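Long-range contact in putative kinase (PDB 2RHM), which is of unknown function but has a P-loop NTPase fold and probably binds a nucleoside triphosphate as a kinase: residues I9-P14 / Q108-A113. Sequence-based numbering, arbitrary orientation.
Sequences IVTGHP and QIRCVA
Thr11 sits between Gln108 and Arg110 of the neighbouring parallel strand, and its methyl does the touching. With OG1 anti to the backbone N (chi1 -167°), CG2 falls between N and the carbonyl carbon, where it meets Gln108 OE1 at 3.6 Å and Arg110 CB at 3.9 Å. Gln108 is extended throughout; its CG passes 4.2 Å from Ile9 CG2, its side chain crosses that of Thr11 obliquely, and OE1 at its end also accepts from Leu156 N. In Arg110 the bend at chi3 (61°) turns NE away from Thr11; NE bonds Thr164 OG1 and NH1 bonds Ile153 O. On the opposite face Val10 CG1 reaches Ile109 O (3.9 Å) and lies 4.3 Å from Cys111 SG. Three nearly straight 2.8 Å bonds, Ile109 N to Ile9 O, Thr11 N to Ile109 O and Cys111 N to Thr11 O, join the backbones. Past the third, a water accepts from His13 N and donates to Cys111 O (2.8 Å from the water). At phi 156° a CB on Gly12, part of the probable Walker A (P-loop) motif, would press on Thr11 O and Cys111 O; Pro14 farther on touches the bound benzoic acid. Strand 6-12 lies centrally in the sheet, between 80-83 and 105-112, and 105-112 is flanked in turn by 162-166. Helix 18-29 packs on Val10, Ile109 and Cys111, and helix 175-187 also covers Ile109.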
loop_
_atom_site.group_PDB
_atom_site.type_symbol
_atom_site.label_atom_id
_atom_site.label_comp_id
_atom_site.label_asym_id
_atom_site.label_seq_id
_atom_site.Cartn_x
_atom_site.Cartn_y
_atom_site.Cartn_z
ATOM N N ILE B 9 6.056 12.656 -7.121
ATOM C CA ILE B 9 7.067 12.356 -6.140
ATOM C C ILE B 9 7.300 13.587 -5.280
ATOM O O ILE B 9 7.666 14.644 -5.785
ATOM C CB ILE B 9 8.397 11.931 -6.812
ATOM C CG1 ILE B 9 8.198 10.652 -7.639
ATOM C CG2 ILE B 9 9.525 11.765 -5.780
ATOM C CD1 ILE B 9 7.955 10.925 -9.116
ATOM N N VAL B 10 7.048 13.441 -3.991
ATOM C CA VAL B 10 7.340 14.497 -3.030
ATOM C C VAL B 10 8.513 14.083 -2.178
ATOM O O VAL B 10 8.448 13.094 -1.445
ATOM C CB VAL B 10 6.140 14.843 -2.139
ATOM C CG1 VAL B 10 6.464 16.031 -1.268
ATOM C CG2 VAL B 10 4.916 15.142 -2.989
ATOM N N THR B 11 9.600 14.846 -2.302
ATOM C CA THR B 11 10.840 14.521 -1.615
ATOM C C THR B 11 11.313 15.690 -0.757
ATOM O O THR B 11 10.753 16.769 -0.802
ATOM C CB THR B 11 11.924 14.078 -2.604
ATOM O OG1 THR B 11 13.011 13.472 -1.882
ATOM C CG2 THR B 11 12.394 15.248 -3.434
ATOM N N GLY B 12 12.320 15.442 0.064
ATOM C CA GLY B 12 12.861 16.441 0.955
ATOM C C GLY B 12 13.523 15.753 2.100
ATOM O O GLY B 12 13.198 14.598 2.412
ATOM N N HIS B 13 14.441 16.450 2.751
ATOM C CA HIS B 13 14.980 15.934 3.997
ATOM C C HIS B 13 13.882 15.889 5.090
ATOM O O HIS B 13 12.850 16.532 4.975
ATOM C CB HIS B 13 16.161 16.775 4.457
ATOM C CG HIS B 13 17.409 16.532 3.682
ATOM N ND1 HIS B 13 17.907 15.267 3.456
ATOM C CD2 HIS B 13 18.282 17.393 3.108
ATOM C CE1 HIS B 13 19.039 15.363 2.780
ATOM N NE2 HIS B 13 19.292 16.641 2.559
ATOM N N PRO B 14 14.087 15.083 6.143
ATOM C CA PRO B 14 13.128 15.084 7.241
ATOM C C PRO B 14 12.838 16.491 7.799
ATOM O O PRO B 14 13.742 17.326 7.935
ATOM C CB PRO B 14 13.814 14.197 8.276
ATOM C CG PRO B 14 14.595 13.209 7.423
ATOM C CD PRO B 14 15.157 14.091 6.352
ATOM N N GLN B 108 7.702 16.084 -9.897
ATOM C CA GLN B 108 8.461 16.047 -8.656
ATOM C C GLN B 108 8.439 17.369 -7.907
ATOM O O GLN B 108 8.573 18.445 -8.513
ATOM C CB GLN B 108 9.916 15.611 -8.916
ATOM C CG GLN B 108 10.714 15.329 -7.642
ATOM C CD GLN B 108 12.100 14.697 -7.893
ATOM O OE1 GLN B 108 12.797 14.351 -6.939
ATOM N NE2 GLN B 108 12.487 14.539 -9.163
ATOM N N ILE B 109 8.159 17.274 -6.615
ATOM C CA ILE B 109 8.206 18.421 -5.697
ATOM C C ILE B 109 9.237 18.132 -4.611
ATOM O O ILE B 109 9.180 17.093 -3.924
ATOM C CB ILE B 109 6.849 18.724 -5.055
ATOM C CG1 ILE B 109 5.794 18.937 -6.129
ATOM C CG2 ILE B 109 6.949 19.967 -4.171
ATOM C CD1 ILE B 109 4.460 19.187 -5.605
ATOM N N ARG B 110 10.208 19.031 -4.500
ATOM C CA ARG B 110 11.259 18.911 -3.518
ATOM C C ARG B 110 11.065 19.986 -2.460
ATOM O O ARG B 110 10.957 21.163 -2.774
ATOM C CB ARG B 110 12.647 19.050 -4.135
ATOM C CG ARG B 110 13.706 19.116 -3.054
ATOM C CD ARG B 110 15.077 19.320 -3.579
ATOM N NE ARG B 110 15.230 20.573 -4.311
ATOM C CZ ARG B 110 16.405 21.088 -4.639
ATOM N NH1 ARG B 110 17.518 20.475 -4.282
ATOM N NH2 ARG B 110 16.475 22.233 -5.309
ATOM N N CYS B 111 10.987 19.565 -1.203
ATOM C CA CYS B 111 10.858 20.503 -0.108
ATOM C C CYS B 111 12.211 20.759 0.502
ATOM O O CYS B 111 13.009 19.846 0.609
ATOM C CB CYS B 111 9.930 19.941 0.959
ATOM S SG CYS B 111 8.287 19.629 0.342
ATOM N N VAL B 112 12.455 22.004 0.904
ATOM C CA VAL B 112 13.713 22.395 1.510
ATOM C C VAL B 112 13.409 23.398 2.635
ATOM O O VAL B 112 12.330 23.970 2.683
ATOM C CB VAL B 112 14.678 23.036 0.462
ATOM C CG1 VAL B 112 15.016 22.047 -0.673
ATOM C CG2 VAL B 112 14.097 24.324 -0.105
ATOM N N ALA B 113 14.342 23.556 3.563
ATOM C CA ALA B 113 14.235 24.595 4.593
ATOM C C ALA B 113 15.578 24.813 5.242
ATOM O O ALA B 113 16.478 23.980 5.130
ATOM C CB ALA B 113 13.218 24.241 5.628
HETATM O O HOH W 1 15.590 19.025 1.395
#